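Local coordinates for succinoglycan biosynthesis protein (Bacillus cereus ATCC 14579, PDB 3B55) that binds a calcium ion and is related to the erythromycin esterases, with a possible but undefined part in succinoglycan biosynthesis, at residues L53-N57 and P58-L62; H85-H88 and E89-T92; N182-I185 and E186-A190; A291-E295 and E296-K300; R388-N391 and G392-T396. The protein carries 1 engineered substitution. All coordinates share one frame; numbering follows the deposited sequence.

Interaction 1 of 5, residues L53-N57 and P58-L62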
loop_
_atom_site.group_PDB
_atom_site.type_symbol
_atom_site.label_atom_id
_atom_site.label_comp_id
_atom_site.label_asym_id
_atom_site.label_seq_id
_atom_site.Cartn_x
_atom_site.Cartn_y
_atom_site.Cartn_z
ATOM N N LEU A 53 10.615 -2.039 21.146
ATOM C CA LEU A 53 9.201 -2.337 20.983
ATOM C C LEU A 53 8.953 -3.509 21.918
ATOM O O LEU A 53 9.575 -4.565 21.792
ATOM C CB LEU A 53 8.900 -2.728 19.537
ATOM C CG LEU A 53 8.164 -1.730 18.640
ATOM C CD1 LEU A 53 8.155 -0.343 19.255
ATOM C CD2 LEU A 53 8.823 -1.732 17.270
ATOM N N LYS A 54 8.050 -3.309 22.866
ATOM C CA LYS A 54 7.736 -4.323 23.862
ATOM C C LYS A 54 7.051 -5.574 23.312
ATOM O O LYS A 54 7.345 -6.688 23.745
ATOM C CB LYS A 54 6.884 -3.675 24.966
ATOM C CG LYS A 54 6.944 -4.358 26.319
ATOM C CD LYS A 54 6.688 -3.357 27.448
ATOM C CE LYS A 54 7.806 -2.311 27.535
ATOM N NZ LYS A 54 7.621 -1.353 28.664
ATOM N N THR A 55 6.142 -5.401 22.357
ATOM C CA THR A 55 5.420 -6.536 21.781
ATOM C C THR A 55 5.013 -6.235 20.344
ATOM O O THR A 55 5.324 -5.168 19.815
ATOM C CB THR A 55 4.108 -6.810 22.535
ATOM O OG1 THR A 55 3.159 -5.789 22.204
ATOM C CG2 THR A 55 4.329 -6.796 24.043
ATOM N N THR A 56 4.318 -7.193 19.731
ATOM C CA THR A 56 3.775 -7.048 18.380
ATOM C C THR A 56 2.260 -7.279 18.501
ATOM O O THR A 56 1.539 -7.317 17.506
ATOM C CB THR A 56 4.379 -8.079 17.368
ATOM O OG1 THR A 56 4.179 -9.413 17.843
ATOM C CG2 THR A 56 5.859 -7.844 17.173
ATOM N N ASN A 57 1.797 -7.427 19.742
ATOM C CA ASN A 57 0.379 -7.645 20.042
ATOM C C ASN A 57 -0.390 -6.341 19.808
ATOM O O ASN A 57 -0.080 -5.305 20.406
ATOM C CB ASN A 57 0.210 -8.080 21.502
ATOM C CG ASN A 57 -1.187 -8.602 21.800
ATOM O OD1 ASN A 57 -2.181 -8.017 21.383
ATOM N ND2 ASN A 57 -1.263 -9.706 22.536
ATOM N N PRO A 58 -1.410 -6.375 18.942
ATOM C CA PRO A 58 -2.207 -5.180 18.642
ATOM C C PRO A 58 -2.940 -4.538 19.823
ATOM O O PRO A 58 -3.138 -3.322 19.833
ATOM C CB PRO A 58 -3.176 -5.669 17.562
ATOM C CG PRO A 58 -2.381 -6.746 16.865
ATOM C CD PRO A 58 -1.779 -7.486 18.043
ATOM N N THR A 59 -3.334 -5.340 20.810
ATOM C CA THR A 59 -4.072 -4.825 21.960
ATOM C C THR A 59 -3.198 -4.356 23.115
ATOM O O THR A 59 -3.709 -3.876 24.123
ATOM C CB THR A 59 -5.053 -5.875 22.518
ATOM O OG1 THR A 59 -4.318 -6.990 23.040
ATOM C CG2 THR A 59 -5.993 -6.363 21.426
ATOM N N ALA A 60 -1.886 -4.497 22.980
ATOM C CA ALA A 60 -0.986 -4.057 24.035
ATOM C C ALA A 60 -0.899 -2.532 24.039
ATOM O O ALA A 60 -1.210 -1.879 23.041
ATOM C CB ALA A 60 0.401 -4.665 23.836
ATOM N N SER A 61 -0.489 -1.972 25.173
ATOM C CA SER A 61 -0.342 -0.528 25.322
ATOM C C SER A 61 0.451 0.060 24.151
ATOM O O SER A 61 1.359 -0.579 23.628
ATOM C CB SER A 61 0.380 -0.232 26.637
ATOM O OG SER A 61 0.968 1.056 26.628
ATOM N N LEU A 62 0.102 1.276 23.744
ATOM C CA LEU A 62 0.780 1.946 22.636
ATOM C C LEU A 62 1.946 2.814 23.116
ATOM O O LEU A 62 2.589 3.505 22.321
ATOM C CB LEU A 62 -0.223 2.819 21.867
ATOM C CG LEU A 62 -0.940 2.320 20.601
ATOM C CD1 LEU A 62 -0.732 0.833 20.383
ATOM C CD2 LEU A 62 -2.420 2.657 20.718
#

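Interaction 2 of 5, residues H85-H88 and E89-T92. With CA (calcium ion), chain B.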
loop_
_atom_site.group_PDB
_atom_site.type_symbol
_atom_site.label_atom_id
_atom_site.label_comp_id
_atom_site.label_asym_id
_atom_site.label_seq_id
_atom_site.Cartn_x
_atom_site.Cartn_y
_atom_site.Cartn_z
ATOM N N HIS A 85 4.368 -9.925 2.408
ATOM C CA HIS A 85 2.923 -10.029 2.580
ATOM C C HIS A 85 2.507 -11.296 3.313
ATOM O O HIS A 85 1.314 -11.561 3.447
ATOM C CB HIS A 85 2.208 -10.027 1.236
ATOM C CG HIS A 85 2.245 -8.711 0.542
ATOM N ND1 HIS A 85 2.174 -7.513 1.221
ATOM C CD2 HIS A 85 2.280 -8.397 -0.771
ATOM C CE1 HIS A 85 2.158 -6.519 0.356
ATOM N NE2 HIS A 85 2.220 -7.030 -0.859
ATOM N N GLY A 86 3.467 -12.077 3.791
ATOM C CA GLY A 86 3.099 -13.310 4.468
ATOM C C GLY A 86 3.599 -13.541 5.883
ATOM O O GLY A 86 3.814 -14.687 6.270
ATOM N N ALA A 87 3.780 -12.481 6.663
ATOM C CA ALA A 87 4.242 -12.642 8.039
ATOM C C ALA A 87 3.252 -12.049 9.041
ATOM O O ALA A 87 2.769 -10.923 8.875
ATOM C CB ALA A 87 5.617 -12.010 8.221
ATOM N N HIS A 88 2.969 -12.824 10.085
ATOM C CA HIS A 88 2.038 -12.446 11.143
ATOM C C HIS A 88 2.458 -11.216 11.951
ATOM O O HIS A 88 1.688 -10.263 12.089
ATOM C CB HIS A 88 1.844 -13.649 12.082
ATOM C CG HIS A 88 0.968 -13.372 13.265
ATOM N ND1 HIS A 88 1.466 -13.225 14.540
ATOM C CD2 HIS A 88 -0.374 -13.231 13.369
ATOM C CE1 HIS A 88 0.469 -13.008 15.381
ATOM N NE2 HIS A 88 -0.659 -13.007 14.694
ATOM N N GLU A 89 3.675 -11.247 12.482
ATOM C CA GLU A 89 4.201 -10.156 13.302
ATOM C C GLU A 89 4.323 -8.860 12.527
ATOM O O GLU A 89 4.172 -7.775 13.094
ATOM C CB GLU A 89 5.575 -10.523 13.882
ATOM C CG GLU A 89 5.590 -11.732 14.813
ATOM C CD GLU A 89 5.334 -13.059 14.096
ATOM O OE1 GLU A 89 5.423 -13.121 12.845
ATOM O OE2 GLU A 89 5.075 -14.058 14.797
ATOM N N VAL A 90 4.603 -8.962 11.233
ATOM C CA VAL A 90 4.727 -7.761 10.426
ATOM C C VAL A 90 3.364 -7.096 10.337
ATOM O O VAL A 90 3.247 -5.879 10.517
ATOM C CB VAL A 90 5.250 -8.069 9.018
ATOM C CG1 VAL A 90 5.270 -6.803 8.196
ATOM C CG2 VAL A 90 6.653 -8.654 9.115
ATOM N N PHE A 91 2.330 -7.890 10.073
ATOM C CA PHE A 91 0.979 -7.347 9.995
ATOM C C PHE A 91 0.546 -6.731 11.325
ATOM O O PHE A 91 0.102 -5.588 11.362
ATOM C CB PHE A 91 -0.042 -8.428 9.621
ATOM C CG PHE A 91 -0.030 -8.819 8.162
ATOM C CD1 PHE A 91 0.212 -7.869 7.170
ATOM C CD2 PHE A 91 -0.309 -10.129 7.781
ATOM C CE1 PHE A 91 0.180 -8.218 5.820
ATOM C CE2 PHE A 91 -0.344 -10.492 6.436
ATOM C CZ PHE A 91 -0.100 -9.534 5.451
ATOM N N THR A 92 0.676 -7.480 12.420
ATOM C CA THR A 92 0.247 -6.962 13.713
ATOM C C THR A 92 1.011 -5.727 14.170
ATOM O O THR A 92 0.434 -4.847 14.804
ATOM C CB THR A 92 0.331 -8.028 14.830
ATOM O OG1 THR A 92 1.689 -8.452 14.996
ATOM C CG2 THR A 92 -0.567 -9.228 14.502
HETATM CA CA CA B . 2.177 -6.359 -3.142
#

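Interaction 3 of 5, residues N182-I185 and E186-A190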
loop_
_atom_site.group_PDB
_atom_site.type_symbol
_atom_site.label_atom_id
_atom_site.label_comp_id
_atom_site.label_asym_id
_atom_site.label_seq_id
_atom_site.Cartn_x
_atom_site.Cartn_y
_atom_site.Cartn_z
ATOM N N ASN A 182 -21.471 1.339 -10.816
ATOM C CA ASN A 182 -22.763 1.690 -10.236
ATOM C C ASN A 182 -22.708 2.994 -9.452
ATOM O O ASN A 182 -23.729 3.662 -9.302
ATOM C CB ASN A 182 -23.292 0.573 -9.333
ATOM C CG ASN A 182 -23.677 -0.671 -10.110
ATOM O OD1 ASN A 182 -24.191 -0.588 -11.224
ATOM N ND2 ASN A 182 -23.448 -1.834 -9.514
ATOM N N ASN A 183 -21.536 3.360 -8.939
ATOM C CA ASN A 183 -21.419 4.625 -8.209
ATOM C C ASN A 183 -21.606 5.782 -9.181
ATOM O O ASN A 183 -22.274 6.770 -8.872
ATOM C CB ASN A 183 -20.049 4.759 -7.532
ATOM C CG ASN A 183 -19.939 3.934 -6.265
ATOM O OD1 ASN A 183 -20.940 3.672 -5.594
ATOM N ND2 ASN A 183 -18.717 3.540 -5.917
ATOM N N ILE A 184 -21.004 5.653 -10.358
ATOM C CA ILE A 184 -21.108 6.678 -11.387
ATOM C C ILE A 184 -22.532 6.709 -11.934
ATOM O O ILE A 184 -23.123 7.775 -12.093
ATOM C CB ILE A 184 -20.122 6.401 -12.547
ATOM C CG1 ILE A 184 -18.684 6.437 -12.019
ATOM C CG2 ILE A 184 -20.319 7.429 -13.667
ATOM C CD1 ILE A 184 -17.654 5.979 -13.036
ATOM N N ILE A 185 -23.075 5.532 -12.226
ATOM C CA ILE A 185 -24.437 5.417 -12.744
ATOM C C ILE A 185 -25.441 6.055 -11.776
ATOM O O ILE A 185 -26.277 6.875 -12.172
ATOM C CB ILE A 185 -24.825 3.924 -12.954
ATOM C CG1 ILE A 185 -24.123 3.362 -14.195
ATOM C CG2 ILE A 185 -26.334 3.777 -13.088
ATOM C CD1 ILE A 185 -24.548 4.020 -15.505
ATOM N N GLU A 186 -25.344 5.679 -10.505
ATOM C CA GLU A 186 -26.243 6.182 -9.476
ATOM C C GLU A 186 -26.203 7.687 -9.257
ATOM O O GLU A 186 -27.241 8.313 -9.036
ATOM C CB GLU A 186 -25.970 5.465 -8.149
ATOM C CG GLU A 186 -26.486 4.041 -8.116
ATOM C CD GLU A 186 -27.973 3.975 -8.416
ATOM O OE1 GLU A 186 -28.748 4.655 -7.706
ATOM O OE2 GLU A 186 -28.366 3.247 -9.358
ATOM N N TYR A 187 -25.011 8.269 -9.324
ATOM C CA TYR A 187 -24.854 9.704 -9.108
ATOM C C TYR A 187 -25.397 10.553 -10.261
ATOM O O TYR A 187 -25.862 11.671 -10.047
ATOM C CB TYR A 187 -23.379 10.041 -8.890
ATOM C CG TYR A 187 -23.124 11.475 -8.490
ATOM C CD1 TYR A 187 -23.186 11.871 -7.151
ATOM C CD2 TYR A 187 -22.822 12.439 -9.449
ATOM C CE1 TYR A 187 -22.948 13.196 -6.782
ATOM C CE2 TYR A 187 -22.583 13.761 -9.094
ATOM C CZ TYR A 187 -22.646 14.134 -7.759
ATOM O OH TYR A 187 -22.401 15.441 -7.412
ATOM N N ILE A 188 -25.329 10.028 -11.480
ATOM C CA ILE A 188 -25.817 10.750 -12.649
ATOM C C ILE A 188 -27.334 10.665 -12.699
ATOM O O ILE A 188 -28.018 11.621 -13.059
ATOM C CB ILE A 188 -25.245 10.157 -13.950
ATOM C CG1 ILE A 188 -23.713 10.192 -13.904
ATOM C CG2 ILE A 188 -25.778 10.931 -15.149
ATOM C CD1 ILE A 188 -23.042 9.796 -15.207
ATOM N N LYS A 189 -27.844 9.498 -12.334
ATOM C CA LYS A 189 -29.273 9.231 -12.320
ATOM C C LYS A 189 -29.944 10.161 -11.309
ATOM O O LYS A 189 -31.007 10.725 -11.572
ATOM C CB LYS A 189 -29.494 7.763 -11.936
ATOM C CG LYS A 189 -30.910 7.248 -12.100
ATOM C CD LYS A 189 -30.987 5.731 -11.865
ATOM C CE LYS A 189 -30.143 4.948 -12.870
ATOM N NZ LYS A 189 -30.333 3.471 -12.755
ATOM N N ALA A 190 -29.292 10.332 -10.164
ATOM C CA ALA A 190 -29.800 11.175 -9.091
ATOM C C ALA A 190 -29.584 12.682 -9.295
ATOM O O ALA A 190 -30.451 13.481 -8.946
ATOM C CB ALA A 190 -29.182 10.735 -7.757
#

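Interaction 4 of 5, residues A291-E295 and E296-K300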
loop_
_atom_site.group_PDB
_atom_site.type_symbol
_atom_site.label_atom_id
_atom_site.label_comp_id
_atom_site.label_asym_id
_atom_site.label_seq_id
_atom_site.Cartn_x
_atom_site.Cartn_y
_atom_site.Cartn_z
ATOM N N ALA A 291 -3.271 7.412 -3.900
ATOM C CA ALA A 291 -2.831 7.719 -2.547
ATOM C C ALA A 291 -2.765 9.241 -2.396
ATOM O O ALA A 291 -3.063 9.784 -1.331
ATOM C CB ALA A 291 -1.470 7.110 -2.293
ATOM N N LYS A 292 -2.372 9.926 -3.467
ATOM C CA LYS A 292 -2.286 11.386 -3.441
ATOM C C LYS A 292 -3.688 11.982 -3.383
ATOM O O LYS A 292 -3.948 12.911 -2.617
ATOM C CB LYS A 292 -1.555 11.917 -4.678
ATOM C CG LYS A 292 -1.466 13.433 -4.687
ATOM C CD LYS A 292 -0.434 13.961 -5.669
ATOM C CE LYS A 292 -1.043 14.258 -7.021
ATOM N NZ LYS A 292 -0.151 15.167 -7.799
ATOM N N TRP A 293 -4.591 11.444 -4.195
ATOM C CA TRP A 293 -5.971 11.922 -4.207
ATOM C C TRP A 293 -6.584 11.860 -2.786
ATOM O O TRP A 293 -7.275 12.784 -2.355
ATOM C CB TRP A 293 -6.805 11.068 -5.166
ATOM C CG TRP A 293 -8.233 11.477 -5.214
ATOM C CD1 TRP A 293 -8.796 12.396 -6.051
ATOM C CD2 TRP A 293 -9.269 11.063 -4.318
ATOM N NE1 TRP A 293 -10.118 12.585 -5.727
ATOM C CE2 TRP A 293 -10.434 11.781 -4.664
ATOM C CE3 TRP A 293 -9.324 10.158 -3.250
ATOM C CZ2 TRP A 293 -11.647 11.622 -3.979
ATOM C CZ3 TRP A 293 -10.532 9.999 -2.565
ATOM C CH2 TRP A 293 -11.676 10.731 -2.934
ATOM N N THR A 294 -6.319 10.772 -2.067
ATOM C CA THR A 294 -6.845 10.587 -0.715
ATOM C C THR A 294 -6.374 11.680 0.243
ATOM O O THR A 294 -7.175 12.312 0.918
ATOM C CB THR A 294 -6.424 9.218 -0.147
ATOM O OG1 THR A 294 -6.877 8.181 -1.024
ATOM C CG2 THR A 294 -7.035 9.003 1.239
ATOM N N GLU A 295 -5.064 11.880 0.310
ATOM C CA GLU A 295 -4.479 12.896 1.173
ATOM C C GLU A 295 -5.006 14.287 0.792
ATOM O O GLU A 295 -5.389 15.080 1.656
ATOM C CB GLU A 295 -2.946 12.842 1.041
ATOM C CG GLU A 295 -2.142 13.741 1.989
ATOM C CD GLU A 295 -2.247 15.218 1.645
ATOM O OE1 GLU A 295 -2.128 15.555 0.448
ATOM O OE2 GLU A 295 -2.440 16.045 2.568
ATOM N N GLU A 296 -5.041 14.578 -0.504
ATOM C CA GLU A 296 -5.496 15.884 -0.958
ATOM C C GLU A 296 -6.978 16.158 -0.712
ATOM O O GLU A 296 -7.357 17.297 -0.448
ATOM C CB GLU A 296 -5.163 16.081 -2.442
ATOM C CG GLU A 296 -3.677 15.983 -2.758
ATOM C CD GLU A 296 -3.309 16.617 -4.095
ATOM O OE1 GLU A 296 -3.871 16.198 -5.130
ATOM O OE2 GLU A 296 -2.450 17.527 -4.109
ATOM N N HIS A 297 -7.815 15.127 -0.794
ATOM C CA HIS A 297 -9.244 15.320 -0.581
ATOM C C HIS A 297 -9.774 14.884 0.776
ATOM O O HIS A 297 -10.765 15.430 1.240
ATOM C CB HIS A 297 -10.054 14.608 -1.665
ATOM C CG HIS A 297 -9.831 15.153 -3.041
ATOM N ND1 HIS A 297 -8.658 14.954 -3.737
ATOM C CD2 HIS A 297 -10.616 15.918 -3.836
ATOM C CE1 HIS A 297 -8.728 15.577 -4.900
ATOM N NE2 HIS A 297 -9.906 16.169 -4.986
ATOM N N LEU A 298 -9.124 13.923 1.425
ATOM C CA LEU A 298 -9.608 13.445 2.718
ATOM C C LEU A 298 -8.709 13.718 3.918
ATOM O O LEU A 298 -9.119 13.495 5.051
ATOM C CB LEU A 298 -9.929 11.945 2.636
ATOM C CG LEU A 298 -10.875 11.541 1.500
ATOM C CD1 LEU A 298 -11.163 10.052 1.591
ATOM C CD2 LEU A 298 -12.181 12.338 1.573
ATOM N N GLY A 299 -7.483 14.185 3.684
ATOM C CA GLY A 299 -6.610 14.500 4.808
ATOM C C GLY A 299 -5.387 13.642 5.088
ATOM O O GLY A 299 -4.849 12.979 4.204
ATOM N N LYS A 300 -4.948 13.660 6.342
ATOM C CA LYS A 300 -3.785 12.893 6.760
ATOM C C LYS A 300 -4.027 11.420 6.451
ATOM O O LYS A 300 -4.983 10.814 6.940
ATOM C CB LYS A 300 -3.521 13.129 8.247
ATOM C CG LYS A 300 -3.378 14.616 8.572
ATOM C CD LYS A 300 -2.103 14.922 9.329
ATOM C CE LYS A 300 -2.114 14.310 10.711
ATOM N NZ LYS A 300 -0.924 14.738 11.503
#

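Interaction 5 of 5, residues R388-N391 and G392-T396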
loop_
_atom_site.group_PDB
_atom_site.type_symbol
_atom_site.label_atom_id
_atom_site.label_comp_id
_atom_site.label_asym_id
_atom_site.label_seq_id
_atom_site.Cartn_x
_atom_site.Cartn_y
_atom_site.Cartn_z
ATOM N N ARG A 388 17.155 8.841 9.696
ATOM C CA ARG A 388 17.555 10.202 9.363
ATOM C C ARG A 388 18.474 10.804 10.421
ATOM O O ARG A 388 19.138 11.805 10.171
ATOM C CB ARG A 388 16.320 11.085 9.212
ATOM C CG ARG A 388 15.392 10.671 8.092
ATOM C CD ARG A 388 14.060 11.388 8.223
ATOM N NE ARG A 388 13.461 11.121 9.527
ATOM C CZ ARG A 388 12.281 11.588 9.926
ATOM N NH1 ARG A 388 11.556 12.350 9.117
ATOM N NH2 ARG A 388 11.831 11.298 11.144
ATOM N N LYS A 389 18.518 10.187 11.597
ATOM C CA LYS A 389 19.348 10.684 12.690
ATOM C C LYS A 389 20.698 9.978 12.838
ATOM O O LYS A 389 21.453 10.279 13.754
ATOM C CB LYS A 389 18.581 10.578 14.011
ATOM C CG LYS A 389 17.337 11.451 14.101
ATOM C CD LYS A 389 17.677 12.935 14.212
ATOM C CE LYS A 389 16.463 13.737 14.674
ATOM N NZ LYS A 389 16.792 15.161 14.958
ATOM N N ALA A 390 21.008 9.048 11.941
ATOM C CA ALA A 390 22.274 8.313 12.010
ATOM C C ALA A 390 23.516 9.207 11.875
ATOM O O ALA A 390 23.502 10.190 11.140
ATOM C CB ALA A 390 22.298 7.234 10.949
ATOM N N ASN A 391 24.583 8.854 12.593
ATOM C CA ASN A 391 25.844 9.603 12.553
ATOM C C ASN A 391 26.996 8.649 12.243
ATOM O O ASN A 391 26.812 7.434 12.162
ATOM C CB ASN A 391 26.161 10.265 13.906
ATOM C CG ASN A 391 25.021 11.118 14.437
ATOM O OD1 ASN A 391 24.505 11.996 13.743
ATOM N ND2 ASN A 391 24.625 10.865 15.678
ATOM N N GLY A 392 28.187 9.216 12.073
ATOM C CA GLY A 392 29.375 8.424 11.797
ATOM C C GLY A 392 29.305 7.464 10.628
ATOM O O GLY A 392 28.622 7.716 9.635
ATOM N N VAL A 393 30.026 6.354 10.760
ATOM C CA VAL A 393 30.085 5.334 9.724
ATOM C C VAL A 393 28.715 4.728 9.431
ATOM O O VAL A 393 28.438 4.316 8.308
ATOM C CB VAL A 393 31.066 4.207 10.120
ATOM C CG1 VAL A 393 32.481 4.772 10.230
ATOM C CG2 VAL A 393 30.645 3.594 11.445
ATOM N N THR A 394 27.855 4.682 10.444
ATOM C CA THR A 394 26.520 4.123 10.277
ATOM C C THR A 394 25.743 4.936 9.260
ATOM O O THR A 394 24.968 4.395 8.475
ATOM C CB THR A 394 25.736 4.123 11.598
ATOM O OG1 THR A 394 26.465 3.385 12.582
ATOM C CG2 THR A 394 24.376 3.479 11.403
ATOM N N LYS A 395 25.950 6.245 9.289
ATOM C CA LYS A 395 25.281 7.142 8.368
ATOM C C LYS A 395 25.737 6.849 6.945
ATOM O O LYS A 395 24.925 6.762 6.027
ATOM C CB LYS A 395 25.602 8.588 8.740
ATOM C CG LYS A 395 24.936 9.632 7.868
ATOM C CD LYS A 395 25.209 11.027 8.410
ATOM C CE LYS A 395 24.543 12.103 7.566
ATOM N NZ LYS A 395 24.629 13.444 8.213
ATOM N N THR A 396 27.045 6.691 6.776
ATOM C CA THR A 396 27.645 6.410 5.470
ATOM C C THR A 396 27.194 5.052 4.951
ATOM O O THR A 396 26.853 4.900 3.785
ATOM C CB THR A 396 29.186 6.396 5.565
ATOM O OG1 THR A 396 29.642 7.637 6.121
ATOM C CG2 THR A 396 29.806 6.193 4.186
HETATM O O HOH W 1 28.321 4.988 13.634
#

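Interaction 1 of 5, residues L53-N57 and P58-L62
Asn57 and Thr59 meet in a local surface contact, a tight turn in the loop that follows edge strand 51-53 and leads toward helix 68-72. The backbone makes a type I beta turn from Asn57 to Ala60, closed by Ala60 N donating to Asn57 O at 3.2 Å, with Pro58 in the second position. The side chain of Asn57 reinforces it. With CG anti to the backbone N (chi1 -168°), the amide folds forward over the turn, and OD1 accepts twice from Thr59: from N at 3.0 Å, which makes an Asx turn, and from OG1 at 2.9 Å. Both donors reach OD1 from the same face of the amide plane, the hydroxyl standing well above that plane and the backbone N-H tilted only modestly from it. This double grip should restrict rotation of the amide. Just upstream, Thr55 OG1 accepts a bent hydrogen bond from Asn57 N at 3.3 Å, an ST turn, and also lies 3.4 Å from Ala60 CB, so the two small turns pack together. Around them, Thr56 O accepts a hydrogen bond from Thr92 of helix 88-104, Pro58 rests on Thr92 and His95 of that helix, and Leu53 pairs with Gln382 of strand 382-386.

Interaction 2 of 5, residues H85-H88 and E89-T92
His88 and Thr92, one helical turn apart, set the outer side of this contact: the threonine methyl CG2 sits over one face of the imidazole, 4.1 Å from the ring centroid and displaced toward the rim, a CH-pi contact. The ring is swung there because its CG is anti to the backbone N (chi1 177°). The carboxylate of Glu89 comes to the edge of the same ring with its plane turned 82° from it; its chain doubles back at CG, and OE1 takes a hydrogen bond from Ser437 N. On the inner side, Ala87 CB packs against Val90 CG2 at 3.6 Å, and the ring of Phe91 approaches the backbone, its CZ 3.2 Å from His85 O. Two backbone bonds start the helix: Phe91 N to Ala87 O at 3.3 Å, with Ala87 in the N-cap position, and Thr92 N to His88 O at 3.0 Å. At the other end His85 points away from this turn and coordinates calcium through NE2 at 2.4 Å. Its opposite nitrogen, ND1, is hydrogen-bonded to Glu82, a second-shell carboxylate that fixes the rotation of the imidazole. Glu113 supplies the other protein ligand of the metal. The arrangement is that of a loop joining a parallel strand, 77-82, to the start of helix 88-104, with a metal-binding histidine just beyond the strand's C-terminal end.

Interaction 3 of 5, residues N182-I185 and E186-A190
Residues Asn182 to Ala190 run as regular alpha helix, with i to i+4 hydrogen bonds such as Glu186 N to Asn182 O at 2.9 Å and Lys189 N to Ile185 O at 3.1 Å. The side chains one turn apart then pair up on two sides. On the buried side Ile184 and Ile188 lie next to each other and point the same way. The delta methyl of Ile188 touches the gamma methyl of Ile184, CD1 to CG2, at 3.9 Å, while its CG1, anti to the carbonyl carbon (chi1 -58°), lies back against the carbonyl of Ile184. Toward the solvent side, Lys189 crosses Ile185 at a slant, its CE 4.0 Å from Ile185 CG2. A bend at chi3 (-62°) turns the ammonium group back along the helix, so that NZ comes to 3.9 Å from Glu186 OE2, a long salt bridge at best. The glutamate's own aliphatic part stays on the backbone, CG 3.0 Å from Asn182 O. Tyr187 leads away from this row, and its OH donates a hydrogen bond to Leu245 O. Helix 178-192 packs on two neighbours: Ile184 and Tyr187 face helix 250-268, and Ile185 and Ile188 face helix 197-206 and the loop before it.

Interaction 4 of 5, residues A291-E295 and E296-K300
Trp293 and His297 are brought face to face by opposite choices of first torsion: the indole CG is anti to the backbone N (chi1 179°), whereas the imidazole CG is anti to the carbonyl carbon (chi1 -64°) and folds back along the helix. The imidazole lies over the five-membered part of the indole in an offset stack, centroids 3.9 Å apart and planes 15° from parallel, with Trp293 NE1 above the centre of the histidine ring. His297 CB covers the six-membered ring from the same face. A hydrogen bond holds the imidazole in this rotation: ND1 donates to Trp293 O at 2.9 Å, on a lone pair and close to the plane of the ring. His297 N also donates to that oxygen, at 2.9 Å, so one residue grips the carbonyl twice. This is the last turn of helix 278-298, which packs through Thr294 and Leu298 on strands 109-112 and 167-172 before leading straight into strand 301-306 of the main sheet. The helix ends at Gly299, whose phi is positive; its N donates to Glu295 O at 3.0 Å, and its O meets Glu295 CA at 3.1 Å in a CA-H...O contact. Glu296 reaches back along Lys292, Glu296 OE1 3.7 Å from Lys292 CG, while the lysine makes a cation-pi contact with Tyr331. Glu295 OE1 is hydrogen-bonded to Tyr332.

Interaction 5 of 5, residues R388-N391 and G392-T396
Ala390 and Lys395 make the main contact of this helix entry. The lysine side chain is fully stretched, with CG anti to the backbone N (chi1 -179°) and every later torsion trans, and this straight chain runs past the carbonyl of Ala390. Its methylenes do the touching, CD lying 3.3 Å from Ala390 O, while the ammonium end is carried onward, away from the turn. The methyl of Ala390 points toward the helix and comes within 3.9 Å of Lys395 CA. The two branches of Thr394 part company: CG2 is anti to the backbone N and looks toward Ala390 CB at 4.3 Å, while OG1, beside the backbone N (chi1 -58°), is held 2.7 Å from a water. That water donates to Asn391 O at 3.2 Å, so it bridges the threonine hydroxyl to the carbonyl of Asn391. Asn391 O also receives Lys395 N at 3.2 Å, the donor standing well above the carbonyl plane. Gly392, next in the chain, adopts a positive phi, which favours glycine, where the chain turns. Ala390 and Thr394 are backed by Trp45, and Thr394 also by Ile42, both of helix 39-49. The chemistry therefore divides: methyl groups pack on the inner side against the neighbouring helix, whereas the carbonyl of Asn391 is satisfied jointly by a backbone N-H and a bridging water, and the lysine contributes mainly its hydrocarbon length.

Overall arrangement
The five contacts come in series along the chain, none overlapping another. Interactions 1, 2, 4 and 5 lie on or next to elements joined to the mixed eight-stranded sheet, whereas interaction 3 lies in the helical part. Interactions 1 and 2 are the closest pair, centres 14 Å apart and in direct touch, since the loop after edge strand 51-53 lies on helix 88-104. Interactions 2 and 4 lie on opposite sides of the chain's centre, their centres about 26 Å apart. The centres of interactions 3 and 4 are about 23 Å apart, and those of interactions 3 and 5 about 54 Å apart. Of the five, only interaction 2 reaches the metal.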